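Local coordinates for protein putative oxidoreductase (Thermus thermophilus, PDB 2ISM) that is a putative oxidoreductase built as a six-bladed beta-propeller that carries a bound calcium ion, at residues D259-W264 against L293-E298; Q162-L167 against Y197-R202. All blocks are in the same frame, centred on the assembly; numbering follows the deposited sequence.

Interaction 1. Residues D259-W264 against L293-E298; sequences DPLYFW and LVLEGE
L261 and Y262 both engage the backbone of V234 by hydrogen bonds, a classic beta bulge that pins strand 262-264 to strand 232-237. In this beta-propeller, strand 262-264 is the outermost strand of one four-stranded blade, and 289-298 is the third strand of the following blade; their contact is a greasy seam between the two, with no hydrogen bond across it. The fork of L293 carries most of it. Its CD2 meets the CB of Y262 at 4.4 Å, while its CD1 approaches the six-membered part of the W264 indole at the edge, near the ring plane, 4.3 Å from CZ2. The methyls of one leucine thus serve two aromatic residues. Those two residues also hold each other: the Y262 ring presents an edge to one face of the indole, its CE2 standing 3.2 Å above that plane and offset toward the rim, with W264 NE1 lying in the plane of the phenol ring. The two planes are steeply inclined, at about 76°. The backbone of W264 bonds to H231 and D232, which ties down the strand beneath the indole, and F268 meets the indole ring as well. Within its own blade L293 packs on L280 and V282, and Y262 extends the interblade layer to V304 and V307 of strand 301-312. P260 and F263 pack instead on E233, a calcium ligand on strand 232-237. A separate touch completes the contact. With CG swung opposite the backbone nitrogen (chi1 165°), L261 reaches across to the neighbouring blade, where its CD2 meets CD2 of L295 at 4.3 Å.

Interaction 2. Residues Q162-L167 against Y197-R202; sequences QDLASL and YSLGHR
L164 and L199 cross obliquely, methyl against methyl, where the loop between strands 148-151 and 170-174 folds over the outer strand 196-199 of the same propeller blade. L199 points at the loop, its CG lodged between the backbone nitrogen and the carbonyl carbon (chi1 66°), and its CD1 does the touching: CD2 of L164 lies 3.8 Å away, and the backbone O of Q162 is 3.9 Å from the same methyl. The loop presents L164 on a type I turn from D163 to S166, reinforced by an Asx turn in which A165 N donates to D163 OD1 from well above the carboxylate plane. Q162 starts away from the strand, but its chain bends at chi2 (-62°) and brings the amide back over G200, with NE2 3.5 Å from the G200 CA. That amide is held by bonds beyond the contact, NE2 to the O of W245 and OE1 to ND2 of N242, which fix its rotation. G200, with positive phi, leads the chain into H201, whose ring meets that of Y243, a calcium ligand, with the planes only about 15° apart. On the other side of the backbone from the leucine pair, H201 ND1 bonds to E220 OE1 and NE2 shares a 2.8 Å hydrogen bond with S198 OG.

How the interactions relate
The two contacts come in series along the chain, interaction 2 closing before interaction 1 opens. Their centres lie 23 Å apart and their nearest atoms about 9 Å, without touching. Interaction 2 stays within one blade, joining a loop to its outermost strand 196-199; interaction 1 bridges the next two blades, from strand 262-264 to strand 289-298. Strand 232-237 links them: residues of 259-264 pair with it and pack on E233, while Y197, S198 and H201 lean on I237. Both lie near the calcium ion held by E233 and Y243, G200 about 7 Å and the side chain of L261 about 10 Å from it.

Interaction 1. Residues D259-W264 against L293-E298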
loop_
_atom_site.group_PDB
_atom_site.type_symbol
_atom_site.label_atom_id
_atom_site.label_comp_id
_atom_site.label_asym_id
_atom_site.label_seq_id
_atom_site.Cartn_x
_atom_site.Cartn_y
_atom_site.Cartn_z
ATOM N N ASP B 259 4.324 26.536 -12.224
ATOM C CA ASP B 259 2.925 26.122 -12.188
ATOM C C ASP B 259 2.741 24.937 -11.256
ATOM O O ASP B 259 3.678 24.182 -10.989
ATOM C CB ASP B 259 2.427 25.702 -13.577
ATOM C CG ASP B 259 2.428 26.837 -14.578
ATOM O OD1 ASP B 259 2.137 27.987 -14.188
ATOM O OD2 ASP B 259 2.703 26.566 -15.765
ATOM N N PRO B 260 1.522 24.758 -10.741
ATOM C CA PRO B 260 1.284 23.628 -9.845
ATOM C C PRO B 260 1.205 22.321 -10.627
ATOM O O PRO B 260 0.925 22.316 -11.831
ATOM C CB PRO B 260 -0.044 23.989 -9.184
ATOM C CG PRO B 260 -0.738 24.792 -10.241
ATOM C CD PRO B 260 0.370 25.676 -10.751
ATOM N N LEU B 261 1.480 21.220 -9.940
ATOM C CA LEU B 261 1.410 19.895 -10.538
ATOM C C LEU B 261 -0.054 19.644 -10.876
ATOM O O LEU B 261 -0.384 18.986 -11.865
ATOM C CB LEU B 261 1.891 18.847 -9.541
ATOM C CG LEU B 261 1.554 17.387 -9.857
ATOM C CD1 LEU B 261 2.296 16.937 -11.103
ATOM C CD2 LEU B 261 1.926 16.523 -8.667
ATOM N N TYR B 262 -0.931 20.178 -10.033
ATOM C CA TYR B 262 -2.365 20.034 -10.218
ATOM C C TYR B 262 -3.072 21.118 -9.421
ATOM O O TYR B 262 -2.577 21.555 -8.380
ATOM C CB TYR B 262 -2.830 18.663 -9.718
ATOM C CG TYR B 262 -4.240 18.309 -10.134
ATOM C CD1 TYR B 262 -4.506 17.835 -11.416
ATOM C CD2 TYR B 262 -5.312 18.477 -9.259
ATOM C CE1 TYR B 262 -5.803 17.539 -11.818
ATOM C CE2 TYR B 262 -6.613 18.187 -9.648
ATOM C CZ TYR B 262 -6.852 17.718 -10.930
ATOM O OH TYR B 262 -8.136 17.435 -11.326
ATOM N N PHE B 263 -4.220 21.565 -9.918
ATOM C CA PHE B 263 -5.000 22.565 -9.207
ATOM C C PHE B 263 -6.475 22.356 -9.512
ATOM O O PHE B 263 -6.837 21.874 -10.585
ATOM C CB PHE B 263 -4.565 23.994 -9.570
ATOM C CG PHE B 263 -4.902 24.410 -10.975
ATOM C CD1 PHE B 263 -4.092 24.034 -12.043
ATOM C CD2 PHE B 263 -6.019 25.202 -11.227
ATOM C CE1 PHE B 263 -4.386 24.445 -13.344
ATOM C CE2 PHE B 263 -6.323 25.618 -12.521
ATOM C CZ PHE B 263 -5.503 25.239 -13.582
ATOM N N TRP B 264 -7.328 22.721 -8.560
ATOM C CA TRP B 264 -8.770 22.607 -8.738
ATOM C C TRP B 264 -9.405 23.969 -8.997
ATOM O O TRP B 264 -9.628 24.747 -8.071
ATOM C CB TRP B 264 -9.410 21.953 -7.511
ATOM C CG TRP B 264 -8.961 20.543 -7.279
ATOM C CD1 TRP B 264 -9.596 19.403 -7.677
ATOM C CD2 TRP B 264 -7.777 20.122 -6.592
ATOM N NE1 TRP B 264 -8.880 18.299 -7.281
ATOM C CE2 TRP B 264 -7.758 18.713 -6.612
ATOM C CE3 TRP B 264 -6.726 20.795 -5.959
ATOM C CZ2 TRP B 264 -6.734 17.969 -6.028
ATOM C CZ3 TRP B 264 -5.712 20.053 -5.380
ATOM C CH2 TRP B 264 -5.723 18.656 -5.419
ATOM N N LEU B 293 -4.513 10.986 -6.226
ATOM C CA LEU B 293 -4.003 11.514 -7.485
ATOM C C LEU B 293 -3.109 10.459 -8.126
ATOM O O LEU B 293 -2.104 10.049 -7.545
ATOM C CB LEU B 293 -3.205 12.805 -7.256
ATOM C CG LEU B 293 -3.967 14.129 -7.146
ATOM C CD1 LEU B 293 -4.989 14.070 -6.025
ATOM C CD2 LEU B 293 -2.974 15.251 -6.901
ATOM N N VAL B 294 -3.493 10.006 -9.314
ATOM C CA VAL B 294 -2.721 8.999 -10.029
ATOM C C VAL B 294 -1.701 9.724 -10.891
ATOM O O VAL B 294 -2.061 10.494 -11.783
ATOM C CB VAL B 294 -3.629 8.132 -10.923
ATOM C CG1 VAL B 294 -2.814 7.019 -11.561
ATOM C CG2 VAL B 294 -4.771 7.556 -10.095
ATOM N N LEU B 295 -0.426 9.474 -10.619
ATOM C CA LEU B 295 0.649 10.134 -11.340
ATOM C C LEU B 295 1.305 9.300 -12.433
ATOM O O LEU B 295 1.349 8.070 -12.368
ATOM C CB LEU B 295 1.731 10.579 -10.356
ATOM C CG LEU B 295 1.286 11.304 -9.084
ATOM C CD1 LEU B 295 2.508 11.624 -8.238
ATOM C CD2 LEU B 295 0.530 12.571 -9.443
ATOM N N GLU B 296 1.821 10.000 -13.436
ATOM C CA GLU B 296 2.520 9.377 -14.544
ATOM C C GLU B 296 3.714 10.265 -14.857
ATOM O O GLU B 296 3.584 11.487 -14.937
ATOM C CB GLU B 296 1.621 9.269 -15.777
ATOM C CG GLU B 296 2.355 8.766 -17.013
ATOM C CD GLU B 296 1.426 8.465 -18.173
ATOM O OE1 GLU B 296 0.574 7.561 -18.035
ATOM O OE2 GLU B 296 1.549 9.132 -19.223
ATOM N N GLY B 297 4.879 9.653 -15.018
ATOM C CA GLY B 297 6.059 10.433 -15.326
ATOM C C GLY B 297 7.318 9.958 -14.640
ATOM O O GLY B 297 7.458 8.785 -14.292
ATOM N N GLU B 298 8.239 10.892 -14.444
ATOM C CA GLU B 298 9.516 10.605 -13.815
ATOM C C GLU B 298 9.987 11.857 -13.086
ATOM O O GLU B 298 9.322 12.893 -13.133
ATOM C CB GLU B 298 10.529 10.200 -14.890
ATOM C CG GLU B 298 10.775 11.277 -15.938
ATOM C CD GLU B 298 11.416 10.733 -17.204
ATOM O OE1 GLU B 298 12.320 9.876 -17.100
ATOM O OE2 GLU B 298 11.022 11.174 -18.305
#

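Interaction 2. Residues Q162-L167 against Y197-R202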
loop_
_atom_site.group_PDB
_atom_site.type_symbol
_atom_site.label_atom_id
_atom_site.label_comp_id
_atom_site.label_asym_id
_atom_site.label_seq_id
_atom_site.Cartn_x
_atom_site.Cartn_y
_atom_site.Cartn_z
ATOM N N GLN B 162 6.306 37.070 -1.827
ATOM C CA GLN B 162 7.339 37.387 -2.816
ATOM C C GLN B 162 8.554 38.079 -2.203
ATOM O O GLN B 162 9.568 38.284 -2.870
ATOM C CB GLN B 162 6.751 38.288 -3.908
ATOM C CG GLN B 162 5.723 37.616 -4.804
ATOM C CD GLN B 162 6.311 36.460 -5.587
ATOM O OE1 GLN B 162 7.394 36.575 -6.160
ATOM N NE2 GLN B 162 5.594 35.343 -5.625
ATOM N N ASP B 163 8.444 38.432 -0.928
ATOM C CA ASP B 163 9.511 39.125 -0.216
ATOM C C ASP B 163 10.507 38.144 0.411
ATOM O O ASP B 163 10.197 37.486 1.403
ATOM C CB ASP B 163 8.879 40.011 0.864
ATOM C CG ASP B 163 9.884 40.905 1.568
ATOM O OD1 ASP B 163 11.095 40.836 1.259
ATOM O OD2 ASP B 163 9.449 41.684 2.443
ATOM N N LEU B 164 11.703 38.044 -0.162
ATOM C CA LEU B 164 12.711 37.137 0.383
ATOM C C LEU B 164 13.120 37.499 1.808
ATOM O O LEU B 164 13.696 36.676 2.519
ATOM C CB LEU B 164 13.955 37.109 -0.508
ATOM C CG LEU B 164 13.818 36.349 -1.828
ATOM C CD1 LEU B 164 15.120 36.445 -2.609
ATOM C CD2 LEU B 164 13.468 34.894 -1.548
ATOM N N ALA B 165 12.819 38.729 2.218
ATOM C CA ALA B 165 13.160 39.195 3.558
ATOM C C ALA B 165 12.122 38.773 4.597
ATOM O O ALA B 165 12.343 38.926 5.804
ATOM C CB ALA B 165 13.313 40.715 3.559
ATOM N N SER B 166 10.993 38.247 4.129
ATOM C CA SER B 166 9.929 37.799 5.025
ATOM C C SER B 166 9.865 36.277 5.135
ATOM O O SER B 166 10.038 35.573 4.145
ATOM C CB SER B 166 8.573 38.321 4.537
ATOM O OG SER B 166 7.516 37.770 5.306
ATOM N N LEU B 167 9.611 35.776 6.341
ATOM C CA LEU B 167 9.505 34.335 6.558
ATOM C C LEU B 167 8.105 33.830 6.184
ATOM O O LEU B 167 7.836 32.629 6.267
ATOM C CB LEU B 167 9.778 33.986 8.029
ATOM C CG LEU B 167 11.174 34.211 8.615
ATOM C CD1 LEU B 167 11.152 33.899 10.109
ATOM C CD2 LEU B 167 12.181 33.320 7.895
ATOM N N TYR B 197 13.491 28.183 1.552
ATOM C CA TYR B 197 13.729 27.102 0.607
ATOM C C TYR B 197 12.959 27.417 -0.676
ATOM O O TYR B 197 13.502 27.294 -1.774
ATOM C CB TYR B 197 13.256 25.773 1.190
ATOM C CG TYR B 197 13.660 24.562 0.376
ATOM C CD1 TYR B 197 14.994 24.158 0.303
ATOM C CD2 TYR B 197 12.703 23.806 -0.302
ATOM C CE1 TYR B 197 15.366 23.024 -0.423
ATOM C CE2 TYR B 197 13.060 22.674 -1.031
ATOM C CZ TYR B 197 14.391 22.288 -1.083
ATOM O OH TYR B 197 14.741 21.154 -1.775
ATOM N N SER B 198 11.691 27.807 -0.531
ATOM C CA SER B 198 10.857 28.183 -1.677
ATOM C C SER B 198 9.944 29.342 -1.274
ATOM O O SER B 198 9.661 29.534 -0.094
ATOM C CB SER B 198 10.025 26.992 -2.184
ATOM O OG SER B 198 9.077 26.551 -1.231
ATOM N N LEU B 199 9.495 30.125 -2.249
ATOM C CA LEU B 199 8.639 31.273 -1.949
ATOM C C LEU B 199 7.433 31.337 -2.878
ATOM O O LEU B 199 7.253 30.471 -3.729
ATOM C CB LEU B 199 9.441 32.576 -2.067
ATOM C CG LEU B 199 9.948 32.964 -3.462
ATOM C CD1 LEU B 199 10.254 34.456 -3.493
ATOM C CD2 LEU B 199 11.180 32.146 -3.828
ATOM N N GLY B 200 6.613 32.370 -2.712
ATOM C CA GLY B 200 5.436 32.520 -3.551
ATOM C C GLY B 200 4.294 31.594 -3.174
ATOM O O GLY B 200 3.542 31.138 -4.039
ATOM N N HIS B 201 4.169 31.299 -1.883
ATOM C CA HIS B 201 3.101 30.430 -1.393
ATOM C C HIS B 201 2.087 31.139 -0.500
ATOM O O HIS B 201 2.467 31.828 0.452
ATOM C CB HIS B 201 3.667 29.371 -0.436
ATOM C CG HIS B 201 4.703 28.489 -1.057
ATOM N ND1 HIS B 201 4.392 27.513 -1.980
ATOM C CD2 HIS B 201 6.050 28.462 -0.921
ATOM C CE1 HIS B 201 5.502 26.924 -2.387
ATOM N NE2 HIS B 201 6.525 27.483 -1.760
ATOM N N ARG B 202 0.805 30.976 -0.814
ATOM C CA ARG B 202 -0.267 31.601 -0.039
ATOM C C ARG B 202 -0.474 31.109 1.389
ATOM O O ARG B 202 -0.260 31.850 2.347
ATOM C CB ARG B 202 -1.572 31.417 -0.818
ATOM C CG ARG B 202 -2.761 32.182 -0.253
ATOM C CD ARG B 202 -3.946 32.113 -1.205
ATOM N NE ARG B 202 -5.171 32.672 -0.635
ATOM C CZ ARG B 202 -5.890 32.094 0.323
ATOM N NH1 ARG B 202 -5.511 30.927 0.827
ATOM N NH2 ARG B 202 -6.990 32.682 0.778
#